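Local coordinates for protein dual function macrocyclase-peptidase POPB (Galerina marginata, PDB 5N4B) that cleaves peptide bonds after proline and macrocyclises the trimmed peptide on the way to the amanitin toxins, as a serine peptidase of the prolyl oligopeptidase family, at residues G496-F500 with A578-L583; A491-Y497 with K571-A577; G604-K610 with M668-F673; G542-K547 with I621-G625. The protein carries 1 engineered substitution. All blocks are in the same frame, centred on the assembly; numbering follows the deposited sequence.

Contact 1 of 4, residues G496-F500 with A578-L583; sequences GYGGF and ANGGLL. Engineered in segment 578-583: Ala578 (natural residue Ser).
Asn579 pushes its side chain into the bend of the loop 496-500 and meets it through CB and both branches of its amide. Its CB sits over one face of the Tyr497 ring, 3.9 Å from the ring centroid and displaced toward the rim, a CH-pi contact. With CG anti to the backbone N (chi1 -165°), the amide runs on past the ring to the loop backbone, where ND2 donates to Tyr497 O at 2.8 Å; the donor stands above the carbonyl plane, and the bond is bent, 145° at the hydrogen. On the other branch OD1 comes within 3.6 Å of Phe500 CE2, amide and ring standing nearly perpendicular, while its hydrogen bond goes to the hydroxyl of Tyr624.

The tight part is round the loop backbone, where Gly580 CA and the Leu583 side chain come against it. Gly580, which has no side chain, brings its CA to 3.5 Å from Gly496 O, a CA-H...O contact, and Leu583 lays CD2 3.8 Å from Gly496 C. The looser side is at the phenol end: Tyr497 CE1 and Ala578 CB are 4.4 Å apart, and a water fills in, 2.6 Å from Tyr497 OH and accepting from Asn579 N. Tyr497 also packs on an aromatic side chain of the bound peptide.

Ala578 is engineered in place of the natural serine of the charge relay system and occupies the N-cap of helix 579-590. This is the nucleophile elbow of the alpha/beta-hydrolase fold, a sharp strand-turn-helix with positive phi at the nucleophile position, packed against the loop that follows strand 492-495.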
loop_
_atom_site.group_PDB
_atom_site.type_symbol
_atom_site.label_atom_id
_atom_site.label_comp_id
_atom_site.label_asym_id
_atom_site.label_seq_id
_atom_site.Cartn_x
_atom_site.Cartn_y
_atom_site.Cartn_z
ATOM N N GLY A 496 5.325 9.069 8.222
ATOM C CA GLY A 496 4.061 9.537 7.693
ATOM C C GLY A 496 3.864 9.193 6.232
ATOM O O GLY A 496 4.800 8.858 5.503
ATOM N N TYR A 497 2.604 9.318 5.821
ATOM C CA TYR A 497 2.213 9.179 4.422
ATOM C C TYR A 497 1.470 10.447 4.027
ATOM O O TYR A 497 2.032 11.271 3.300
ATOM C CB TYR A 497 1.392 7.906 4.190
ATOM C CG TYR A 497 1.049 7.679 2.756
ATOM C CD1 TYR A 497 2.019 7.232 1.843
ATOM C CD2 TYR A 497 -0.246 7.885 2.278
ATOM C CE1 TYR A 497 1.680 6.999 0.517
ATOM C CE2 TYR A 497 -0.566 7.657 0.972
ATOM C CZ TYR A 497 0.394 7.216 0.089
ATOM O OH TYR A 497 0.065 6.953 -1.234
ATOM N N GLY A 498 0.257 10.655 4.523
ATOM C CA GLY A 498 -0.376 11.960 4.482
ATOM C C GLY A 498 -1.162 12.286 3.227
ATOM O O GLY A 498 -1.049 13.389 2.689
ATOM N N GLY A 499 -1.916 11.351 2.727
ATOM C CA GLY A 499 -2.656 11.605 1.509
ATOM C C GLY A 499 -3.526 10.422 1.108
ATOM O O GLY A 499 -3.433 9.295 1.630
ATOM N N PHE A 500 -4.375 10.704 0.127
ATOM C CA PHE A 500 -5.113 9.703 -0.643
ATOM C C PHE A 500 -6.126 8.928 0.201
ATOM O O PHE A 500 -6.605 7.861 -0.233
ATOM C CB PHE A 500 -4.187 8.765 -1.404
ATOM C CG PHE A 500 -3.325 9.466 -2.433
ATOM C CD1 PHE A 500 -3.854 9.736 -3.708
ATOM C CD2 PHE A 500 -2.030 9.873 -2.151
ATOM C CE1 PHE A 500 -3.109 10.371 -4.662
ATOM C CE2 PHE A 500 -1.252 10.543 -3.133
ATOM C CZ PHE A 500 -1.789 10.765 -4.405
ATOM N N ALA A 578 6.730 7.481 -1.199
ATOM C CA ALA A 578 5.754 7.886 -2.225
ATOM C C ALA A 578 5.154 9.214 -1.805
ATOM O O ALA A 578 5.912 10.198 -1.721
ATOM C CB ALA A 578 4.783 6.744 -2.564
ATOM N N ASN A 579 3.840 9.330 -1.582
ATOM C CA ASN A 579 3.344 10.571 -0.985
ATOM C C ASN A 579 4.081 10.923 0.298
ATOM O O ASN A 579 4.248 12.107 0.599
ATOM C CB ASN A 579 1.828 10.526 -0.714
ATOM C CG ASN A 579 1.256 11.900 -0.438
ATOM O OD1 ASN A 579 1.047 12.691 -1.356
ATOM N ND2 ASN A 579 1.013 12.226 0.833
ATOM N N GLY A 580 4.489 9.903 1.073
ATOM C CA GLY A 580 5.256 10.123 2.292
ATOM C C GLY A 580 6.626 10.695 2.001
ATOM O O GLY A 580 7.208 11.376 2.850
ATOM N N GLY A 581 7.186 10.407 0.814
ATOM C CA GLY A 581 8.474 11.023 0.453
ATOM C C GLY A 581 8.318 12.481 0.108
ATOM O O GLY A 581 9.158 13.324 0.457
ATOM N N LEU A 582 7.234 12.819 -0.576
ATOM C CA LEU A 582 6.842 14.213 -0.768
ATOM C C LEU A 582 6.678 14.913 0.574
ATOM O O LEU A 582 7.140 16.041 0.781
ATOM C CB LEU A 582 5.510 14.280 -1.538
ATOM C CG LEU A 582 4.832 15.639 -1.565
ATOM C CD1 LEU A 582 5.645 16.736 -2.269
ATOM C CD2 LEU A 582 3.447 15.536 -2.258
ATOM N N LEU A 583 6.004 14.242 1.497
ATOM C CA LEU A 583 5.827 14.774 2.838
ATOM C C LEU A 583 7.170 15.114 3.466
ATOM O O LEU A 583 7.345 16.203 4.032
ATOM C CB LEU A 583 5.040 13.772 3.673
ATOM C CG LEU A 583 4.843 14.143 5.132
ATOM C CD1 LEU A 583 3.915 15.339 5.271
ATOM C CD2 LEU A 583 4.293 12.953 5.894
HETATM O O HOH W 1 1.766 8.007 -2.968
#

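Contact 2 of 4, residues A491-Y497 with K571-A577; sequences AAIQYGY and KVAINGA
Tyr495 lays the CD1-CE1 side of its ring across the neighbouring strand, CD1 reaching 3.2 Å from Asn575 O and CE1 resting 3.8 Å from Gly576 CA. Asn575 leaves the sheet on the same face, its amide plane turned 44° from the ring, with OD1 3.7 Å from Tyr495 CD1. The polar ends of this pair find partners outside the two strands: the Tyr495 hydroxyl bonds to the backbone of the bound peptide, whereas the Asn575 amide is held by Val600 O, Glu602 and Lys715.

Ile493 and Ala573 share that face further back, where helix 705-722 packs. On the opposite face Gln494 and Ile574 run side by side in the same direction, CB of Gln494 4.0 Å from CG2 of Ile574. The glutamine starts out extended, its CG anti to the backbone N (chi1 180°), which carries NE2 to Phe554 O on helix 548-563 and leaves OE1 beside Val572 CG1.

Five backbone hydrogen bonds join the parallel strands 492-495 and 572-577, the straightest being Ala573 N to Ala492 O, 2.8 Å and 178°. Toward the C-terminal end they lengthen, to 3.2 Å for Gly496 N to Asn575 O. Beyond that a water takes over, donating to Gly496 O at 2.7 Å and accepting from Ala577 N.

These are central strands of the alpha/beta-hydrolase sheet, lying between helices on its two faces. The chemistry changes along them: mostly apolar, regularly bonded sheet behind, and at the C-terminal ends polar groups and a bridging water, where the strands part and the substrate peptide is received.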
loop_
_atom_site.group_PDB
_atom_site.type_symbol
_atom_site.label_atom_id
_atom_site.label_comp_id
_atom_site.label_asym_id
_atom_site.label_seq_id
_atom_site.Cartn_x
_atom_site.Cartn_y
_atom_site.Cartn_z
ATOM N N ALA A 491 15.819 9.747 20.968
ATOM C CA ALA A 491 15.600 10.114 19.590
ATOM C C ALA A 491 14.249 9.578 19.140
ATOM O O ALA A 491 13.707 8.640 19.717
ATOM C CB ALA A 491 16.690 9.491 18.697
ATOM N N ALA A 492 13.710 10.169 18.091
ATOM C CA ALA A 492 12.429 9.752 17.552
ATOM C C ALA A 492 12.549 9.543 16.056
ATOM O O ALA A 492 13.222 10.322 15.379
ATOM C CB ALA A 492 11.334 10.806 17.841
ATOM N N ILE A 493 11.946 8.474 15.552
ATOM C CA ILE A 493 11.684 8.333 14.131
ATOM C C ILE A 493 10.208 8.553 13.927
ATOM O O ILE A 493 9.373 7.852 14.522
ATOM C CB ILE A 493 12.165 7.018 13.545
ATOM C CG1 ILE A 493 13.681 7.146 13.342
ATOM C CG2 ILE A 493 11.484 6.775 12.238
ATOM C CD1 ILE A 493 14.514 7.218 14.510
ATOM N N GLN A 494 9.891 9.554 13.117
ATOM C CA GLN A 494 8.525 9.989 12.859
ATOM C C GLN A 494 8.181 9.645 11.420
ATOM O O GLN A 494 8.857 10.097 10.482
ATOM C CB GLN A 494 8.381 11.486 13.126
ATOM C CG GLN A 494 7.023 12.048 12.885
ATOM C CD GLN A 494 6.932 13.499 13.183
ATOM O OE1 GLN A 494 7.263 13.912 14.289
ATOM N NE2 GLN A 494 6.534 14.309 12.212
ATOM N N TYR A 495 7.136 8.851 11.253
ATOM C CA TYR A 495 6.784 8.270 9.969
ATOM C C TYR A 495 5.461 8.827 9.510
ATOM O O TYR A 495 4.553 9.017 10.319
ATOM C CB TYR A 495 6.647 6.746 10.132
ATOM C CG TYR A 495 6.384 5.994 8.864
ATOM C CD1 TYR A 495 7.325 5.973 7.850
ATOM C CD2 TYR A 495 5.211 5.325 8.671
ATOM C CE1 TYR A 495 7.089 5.307 6.643
ATOM C CE2 TYR A 495 4.961 4.648 7.474
ATOM C CZ TYR A 495 5.908 4.649 6.465
ATOM O OH TYR A 495 5.679 3.975 5.271
ATOM N N GLY A 496 5.325 9.069 8.222
ATOM C CA GLY A 496 4.061 9.537 7.693
ATOM C C GLY A 496 3.864 9.193 6.232
ATOM O O GLY A 496 4.800 8.858 5.503
ATOM N N TYR A 497 2.604 9.318 5.821
ATOM C CA TYR A 497 2.213 9.179 4.422
ATOM C C TYR A 497 1.470 10.447 4.027
ATOM O O TYR A 497 2.032 11.271 3.300
ATOM C CB TYR A 497 1.392 7.906 4.190
ATOM C CG TYR A 497 1.049 7.679 2.756
ATOM C CD1 TYR A 497 2.019 7.232 1.843
ATOM C CD2 TYR A 497 -0.246 7.885 2.278
ATOM C CE1 TYR A 497 1.680 6.999 0.517
ATOM C CE2 TYR A 497 -0.566 7.657 0.972
ATOM C CZ TYR A 497 0.394 7.216 0.089
ATOM O OH TYR A 497 0.065 6.953 -1.234
ATOM N N LYS A 571 16.615 15.690 17.628
ATOM C CA LYS A 571 16.710 14.251 17.451
ATOM C C LYS A 571 15.426 13.607 16.932
ATOM O O LYS A 571 15.184 12.444 17.195
ATOM C CB LYS A 571 17.210 13.580 18.726
ATOM C CG LYS A 571 18.637 14.038 19.186
ATOM C CD LYS A 571 19.182 12.967 20.135
ATOM C CE LYS A 571 20.536 13.304 20.786
ATOM N NZ LYS A 571 21.476 13.916 19.795
ATOM N N VAL A 572 14.621 14.363 16.184
ATOM C CA VAL A 572 13.485 13.798 15.442
ATOM C C VAL A 572 13.915 13.598 13.996
ATOM O O VAL A 572 14.270 14.556 13.310
ATOM C CB VAL A 572 12.238 14.684 15.497
ATOM C CG1 VAL A 572 11.110 13.993 14.760
ATOM C CG2 VAL A 572 11.819 15.020 16.945
ATOM N N ALA A 573 13.888 12.368 13.532
ATOM C CA ALA A 573 14.147 12.002 12.153
ATOM C C ALA A 573 12.824 11.677 11.497
ATOM O O ALA A 573 11.907 11.191 12.167
ATOM C CB ALA A 573 15.045 10.783 12.057
ATOM N N ILE A 574 12.710 11.948 10.213
ATOM C CA ILE A 574 11.468 11.688 9.492
ATOM C C ILE A 574 11.698 10.758 8.319
ATOM O O ILE A 574 12.763 10.765 7.680
ATOM C CB ILE A 574 10.730 12.969 9.047
ATOM C CG1 ILE A 574 11.631 13.892 8.258
ATOM C CG2 ILE A 574 10.119 13.695 10.264
ATOM C CD1 ILE A 574 10.913 15.142 7.672
ATOM N N ASN A 575 10.661 9.966 8.016
ATOM C CA ASN A 575 10.714 8.954 6.977
ATOM C C ASN A 575 9.320 8.773 6.395
ATOM O O ASN A 575 8.317 8.894 7.111
ATOM C CB ASN A 575 11.234 7.646 7.610
ATOM C CG ASN A 575 11.300 6.454 6.668
ATOM O OD1 ASN A 575 10.840 5.367 7.044
ATOM N ND2 ASN A 575 11.875 6.607 5.497
ATOM N N GLY A 576 9.272 8.504 5.083
ATOM C CA GLY A 576 8.020 8.222 4.388
ATOM C C GLY A 576 8.344 7.873 2.955
ATOM O O GLY A 576 9.455 8.123 2.479
ATOM N N ALA A 577 7.382 7.221 2.311
ATOM C CA ALA A 577 7.552 6.739 0.953
ATOM C C ALA A 577 6.404 7.196 0.064
ATOM O O ALA A 577 5.251 7.262 0.486
ATOM C CB ALA A 577 7.627 5.198 0.917
HETATM O O HOH W 2 4.973 6.672 3.846
#

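Contact 3 of 4, residues G604-K610 with M668-F673; sequences GVADLLK and MHSFKF
His669 is the side chain on which the loop 604-610, following strand 598-602 of the alpha/beta-hydrolase sheet, closes over helix 668-680, which comes after strand 653-659. Its ND1 accepts from Asp607 N at 3.0 Å, 165° at the hydrogen, with the donor exactly in the ring plane. The ring is held between Met668 CE, 3.6 Å above the centre of one face, and Val605 CA over the other, toward the rim. Ala606 and Phe673 meet beside it and both touch helix 579-590.

Asp607 divides its carboxylate. Its CG is anti to the backbone N (chi1 -179°), which sends OD2 toward Lys672 NZ for a salt bridge of 2.9 Å; OD1 takes weak bonds from Leu609 N and Lys610 N. Lys672 also pairs with Asp36 and Glu42, and Lys610 shares Glu42 with it, so the two ammonium groups, 4.5 Å apart, meet at that shared acid.

Gly604 is satisfied through water. One water donates to Gly604 O, another accepts from Gly604 N at 2.8 Å, and both lie 2.7 Å from Ser670 OG.

That ND1 accepts a backbone N-H suggests it is unprotonated, consistent with a neutral imidazole, while the lysine charges are probably balanced by Asp607, Asp36 and Glu42.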
loop_
_atom_site.group_PDB
_atom_site.type_symbol
_atom_site.label_atom_id
_atom_site.label_comp_id
_atom_site.label_asym_id
_atom_site.label_seq_id
_atom_site.Cartn_x
_atom_site.Cartn_y
_atom_site.Cartn_z
ATOM N N GLY A 604 9.846 9.448 -3.470
ATOM C CA GLY A 604 8.901 10.518 -3.243
ATOM C C GLY A 604 8.600 11.379 -4.449
ATOM O O GLY A 604 9.421 11.567 -5.363
ATOM N N VAL A 605 7.391 11.930 -4.464
ATOM C CA VAL A 605 7.049 13.000 -5.408
ATOM C C VAL A 605 7.741 14.267 -4.911
ATOM O O VAL A 605 7.863 14.484 -3.702
ATOM C CB VAL A 605 5.527 13.188 -5.465
ATOM C CG1 VAL A 605 5.142 14.373 -6.268
ATOM C CG2 VAL A 605 4.859 11.916 -5.976
ATOM N N ALA A 606 8.226 15.108 -5.825
ATOM C CA ALA A 606 8.885 16.358 -5.428
ATOM C C ALA A 606 8.720 17.487 -6.426
ATOM O O ALA A 606 8.814 18.670 -6.028
ATOM C CB ALA A 606 10.373 16.137 -5.167
ATOM N N ASP A 607 8.491 17.174 -7.699
ATOM C CA ASP A 607 8.226 18.190 -8.720
ATOM C C ASP A 607 6.707 18.235 -8.853
ATOM O O ASP A 607 6.100 17.470 -9.601
ATOM C CB ASP A 607 8.932 17.870 -10.020
ATOM C CG ASP A 607 8.690 18.929 -11.066
ATOM O OD1 ASP A 607 7.732 19.723 -10.935
ATOM O OD2 ASP A 607 9.455 18.955 -12.064
ATOM N N LEU A 608 6.069 19.110 -8.077
ATOM C CA LEU A 608 4.612 19.192 -8.100
ATOM C C LEU A 608 4.088 20.044 -9.258
ATOM O O LEU A 608 2.865 20.166 -9.412
ATOM C CB LEU A 608 4.055 19.737 -6.792
ATOM C CG LEU A 608 3.951 18.838 -5.608
ATOM C CD1 LEU A 608 3.237 19.587 -4.485
ATOM C CD2 LEU A 608 3.182 17.565 -5.910
ATOM N N LEU A 609 4.973 20.622 -10.077
ATOM C CA LEU A 609 4.537 21.282 -11.300
ATOM C C LEU A 609 4.446 20.347 -12.490
ATOM O O LEU A 609 3.688 20.636 -13.415
ATOM C CB LEU A 609 5.426 22.478 -11.660
ATOM C CG LEU A 609 5.436 23.607 -10.648
ATOM C CD1 LEU A 609 6.334 24.711 -11.124
ATOM C CD2 LEU A 609 4.059 24.117 -10.381
ATOM N N LYS A 610 5.142 19.204 -12.463
ATOM C CA LYS A 610 5.175 18.299 -13.615
ATOM C C LYS A 610 4.729 16.872 -13.286
ATOM O O LYS A 610 4.788 16.011 -14.165
ATOM C CB LYS A 610 6.579 18.287 -14.256
ATOM C CG LYS A 610 7.067 19.639 -14.830
ATOM C CD LYS A 610 8.423 19.527 -15.631
ATOM C CE LYS A 610 8.277 18.727 -16.909
ATOM N NZ LYS A 610 9.534 18.750 -17.763
ATOM N N MET A 668 12.896 10.800 -11.381
ATOM C CA MET A 668 13.292 12.177 -11.672
ATOM C C MET A 668 12.863 13.136 -10.583
ATOM O O MET A 668 13.536 14.125 -10.370
ATOM C CB MET A 668 12.740 12.617 -13.029
ATOM C CG MET A 668 11.274 12.898 -13.077
ATOM S SD MET A 668 10.903 14.616 -12.653
ATOM C CE MET A 668 9.121 14.598 -12.552
ATOM N N HIS A 669 11.785 12.838 -9.855
ATOM C CA HIS A 669 11.346 13.696 -8.769
ATOM C C HIS A 669 12.478 13.865 -7.755
ATOM O O HIS A 669 12.887 14.980 -7.416
ATOM C CB HIS A 669 10.138 13.047 -8.098
ATOM C CG HIS A 669 8.864 13.233 -8.828
ATOM N ND1 HIS A 669 8.169 14.430 -8.842
ATOM C CD2 HIS A 669 8.144 12.364 -9.576
ATOM C CE1 HIS A 669 7.080 14.285 -9.565
ATOM N NE2 HIS A 669 7.038 13.041 -10.026
ATOM N N SER A 670 12.941 12.746 -7.204
ATOM C CA SER A 670 14.048 12.754 -6.274
ATOM C C SER A 670 15.338 13.277 -6.902
ATOM O O SER A 670 16.130 13.949 -6.233
ATOM C CB SER A 670 14.327 11.349 -5.786
ATOM O OG SER A 670 13.327 10.929 -4.888
ATOM N N PHE A 671 15.606 12.935 -8.168
ATOM C CA PHE A 671 16.833 13.427 -8.815
ATOM C C PHE A 671 16.853 14.962 -8.874
ATOM O O PHE A 671 17.872 15.599 -8.551
ATOM C CB PHE A 671 16.982 12.867 -10.229
ATOM C CG PHE A 671 17.166 11.407 -10.335
ATOM C CD1 PHE A 671 17.425 10.603 -9.230
ATOM C CD2 PHE A 671 17.069 10.800 -11.599
ATOM C CE1 PHE A 671 17.590 9.216 -9.401
ATOM C CE2 PHE A 671 17.233 9.450 -11.750
ATOM C CZ PHE A 671 17.486 8.659 -10.646
ATOM N N LYS A 672 15.745 15.566 -9.288
ATOM C CA LYS A 672 15.704 17.016 -9.327
ATOM C C LYS A 672 15.840 17.593 -7.932
ATOM O O LYS A 672 16.516 18.603 -7.729
ATOM C CB LYS A 672 14.422 17.511 -9.971
ATOM C CG LYS A 672 14.326 17.281 -11.462
ATOM C CD LYS A 672 13.093 18.018 -12.004
ATOM C CE LYS A 672 12.888 17.679 -13.416
ATOM N NZ LYS A 672 11.676 18.354 -13.868
ATOM N N PHE A 673 15.178 16.984 -6.954
ATOM C CA PHE A 673 15.234 17.532 -5.607
ATOM C C PHE A 673 16.659 17.513 -5.068
ATOM O O PHE A 673 17.142 18.526 -4.547
ATOM C CB PHE A 673 14.231 16.852 -4.677
ATOM C CG PHE A 673 14.140 17.488 -3.329
ATOM C CD1 PHE A 673 13.577 18.747 -3.210
ATOM C CD2 PHE A 673 14.651 16.865 -2.224
ATOM C CE1 PHE A 673 13.461 19.357 -1.977
ATOM C CE2 PHE A 673 14.544 17.471 -0.967
ATOM C CZ PHE A 673 13.964 18.734 -0.871
HETATM O O HOH W 3 11.408 10.070 -6.552
HETATM O O HOH W 4 12.369 10.266 -2.439
#

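Contact 4 of 4, residues G542-K547 with I621-G625; sequences GRRETK and ISEYG
The guanidinium of Arg544 turns its edge to helix 621-624: NH1 donates to Ile621 O at 3.0 Å, the acceptor close to the guanidinium plane. Gly625 CA lies obliquely by the same nitrogen, 3.7 Å from NH1. The Tyr624 ring has Glu623 CB over one face, toward the rim, and Lys547 CD at its edge, 4.4 Å from CD1. The contact packs the loop between helices 536-540 and 548-563 on this one-turn helix of the alpha/beta-hydrolase domain.

Ile621 O thus takes two donors, Arg544 NH1 and Gly625 N, just past the helix, from opposite faces of its carbonyl plane. A backbone bond joins in, Arg544 N to Glu623 O at 2.8 Å and 164°. Arg544 CD lies 3.2 Å from Ser622 O, and the bend at chi3 (56°) beyond it turns the guanidinium toward Ile621 O; NH2 goes on to Glu632. A water donates to both Arg544 O and Tyr624 O, linking the two segments.

Lys547 NZ forms a salt bridge with Glu623 OE2 at 3.0 Å and also donates to Gly542 O and Gly498 O. Glu623 accepts from His539 and Phe500 N.

Donors of 542-547 therefore meet carbonyls of a short helix, whose partial negative charge probably strengthens the bonds, and the buried lysine and glutamate probably offset each other's charge.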
loop_
_atom_site.group_PDB
_atom_site.type_symbol
_atom_site.label_atom_id
_atom_site.label_comp_id
_atom_site.label_asym_id
_atom_site.label_seq_id
_atom_site.Cartn_x
_atom_site.Cartn_y
_atom_site.Cartn_z
ATOM N N GLY A 542 -6.641 17.772 3.966
ATOM C CA GLY A 542 -5.284 17.838 3.471
ATOM C C GLY A 542 -5.199 17.399 2.036
ATOM O O GLY A 542 -4.588 16.389 1.733
ATOM N N ARG A 543 -5.826 18.156 1.138
ATOM C CA ARG A 543 -5.990 17.758 -0.246
ATOM C C ARG A 543 -6.154 19.005 -1.112
ATOM O O ARG A 543 -6.861 19.925 -0.725
ATOM C CB ARG A 543 -7.297 16.926 -0.319
ATOM C CG ARG A 543 -7.620 16.292 -1.622
ATOM C CD ARG A 543 -8.828 15.328 -1.535
ATOM N NE ARG A 543 -10.101 16.033 -1.352
ATOM C CZ ARG A 543 -11.202 15.532 -0.778
ATOM N NH1 ARG A 543 -11.251 14.282 -0.264
ATOM N NH2 ARG A 543 -12.276 16.317 -0.722
ATOM N N ARG A 544 -5.521 19.026 -2.280
ATOM C CA ARG A 544 -5.698 20.137 -3.210
ATOM C C ARG A 544 -5.401 21.453 -2.498
ATOM O O ARG A 544 -4.293 21.643 -1.997
ATOM C CB ARG A 544 -7.071 20.067 -3.924
ATOM C CG ARG A 544 -7.135 18.859 -4.892
ATOM C CD ARG A 544 -8.519 18.595 -5.488
ATOM N NE ARG A 544 -9.026 19.760 -6.174
ATOM C CZ ARG A 544 -8.777 20.030 -7.453
ATOM N NH1 ARG A 544 -8.018 19.230 -8.196
ATOM N NH2 ARG A 544 -9.299 21.120 -7.989
ATOM N N GLU A 545 -6.347 22.386 -2.424
ATOM C CA GLU A 545 -6.001 23.670 -1.828
ATOM C C GLU A 545 -5.665 23.610 -0.338
ATOM O O GLU A 545 -5.088 24.584 0.168
ATOM C CB GLU A 545 -7.090 24.712 -2.092
ATOM C CG GLU A 545 -8.353 24.523 -1.303
ATOM C CD GLU A 545 -9.381 23.622 -1.968
ATOM O OE1 GLU A 545 -9.057 22.853 -2.911
ATOM O OE2 GLU A 545 -10.561 23.706 -1.532
ATOM N N THR A 546 -6.024 22.542 0.371
ATOM C CA THR A 546 -5.669 22.401 1.777
ATOM C C THR A 546 -4.479 21.470 2.013
ATOM O O THR A 546 -4.221 21.092 3.159
ATOM C CB THR A 546 -6.853 21.854 2.586
ATOM O OG1 THR A 546 -7.174 20.554 2.132
ATOM C CG2 THR A 546 -8.114 22.744 2.503
ATOM N N LYS A 547 -3.757 21.084 0.958
ATOM C CA LYS A 547 -2.645 20.142 1.120
ATOM C C LYS A 547 -1.592 20.672 2.078
ATOM O O LYS A 547 -0.911 19.883 2.743
ATOM C CB LYS A 547 -2.007 19.841 -0.252
ATOM C CG LYS A 547 -1.050 18.651 -0.226
ATOM C CD LYS A 547 -1.845 17.331 -0.134
ATOM C CE LYS A 547 -1.224 16.316 0.748
ATOM N NZ LYS A 547 -2.209 15.185 0.965
ATOM N N ILE A 621 -4.104 14.518 -9.738
ATOM C CA ILE A 621 -4.701 15.845 -9.750
ATOM C C ILE A 621 -5.797 15.963 -8.697
ATOM O O ILE A 621 -5.976 17.038 -8.111
ATOM C CB ILE A 621 -5.183 16.174 -11.165
ATOM C CG1 ILE A 621 -3.959 16.443 -12.048
ATOM C CG2 ILE A 621 -6.098 17.366 -11.145
ATOM C CD1 ILE A 621 -4.315 16.523 -13.548
ATOM N N SER A 622 -6.522 14.879 -8.408
ATOM C CA SER A 622 -7.532 14.945 -7.355
ATOM C C SER A 622 -6.912 15.131 -5.978
ATOM O O SER A 622 -7.620 15.525 -5.044
ATOM C CB SER A 622 -8.389 13.690 -7.381
ATOM O OG SER A 622 -7.606 12.549 -7.250
ATOM N N GLU A 623 -5.621 14.848 -5.820
ATOM C CA GLU A 623 -4.892 15.006 -4.578
ATOM C C GLU A 623 -4.130 16.312 -4.454
ATOM O O GLU A 623 -4.100 16.902 -3.374
ATOM C CB GLU A 623 -3.891 13.868 -4.381
ATOM C CG GLU A 623 -3.314 13.785 -2.979
ATOM C CD GLU A 623 -4.317 13.329 -1.886
ATOM O OE1 GLU A 623 -5.413 12.875 -2.252
ATOM O OE2 GLU A 623 -3.984 13.464 -0.674
ATOM N N TYR A 624 -3.503 16.773 -5.527
ATOM C CA TYR A 624 -2.591 17.917 -5.496
ATOM C C TYR A 624 -3.124 19.157 -6.206
ATOM O O TYR A 624 -2.579 20.247 -5.977
ATOM C CB TYR A 624 -1.258 17.522 -6.141
ATOM C CG TYR A 624 -0.562 16.322 -5.546
ATOM C CD1 TYR A 624 -0.468 16.183 -4.196
ATOM C CD2 TYR A 624 0.011 15.358 -6.350
ATOM C CE1 TYR A 624 0.158 15.087 -3.627
ATOM C CE2 TYR A 624 0.642 14.262 -5.808
ATOM C CZ TYR A 624 0.709 14.139 -4.435
ATOM O OH TYR A 624 1.344 13.015 -3.998
ATOM N N GLY A 625 -4.126 19.024 -7.071
ATOM C CA GLY A 625 -4.476 20.089 -7.988
ATOM C C GLY A 625 -3.803 19.912 -9.343
ATOM O O GLY A 625 -2.938 19.057 -9.555
HETATM O O HOH W 5 -1.847 20.960 -3.333
#

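How the contacts relate
Contacts 1, 2 and 3 are buried, contact 4 partly so. Contacts 1 and 2 use one unit of the fold: they share Gly496 and Tyr497, and strand 572-577 leads through the sharp turn at Ala578 into helix 579-590. Contact 2 is regular sheet bonding, whereas contact 1, at the turn holding the nucleophile position, relies on glycine packing and one asparagine. Contact 4 joins it directly, through Asn579 OD1 to Tyr624 OH and Gly498 O to Lys547 NZ, both probable hydrogen bonds of 2.7 Å. Contact 3 touches the others by packing alone, Leu582 on Val605 and on Leu608, and Leu608 on Tyr624. Contacts 3 and 4 include salt bridges; contacts 1 and 2 have none between their segments.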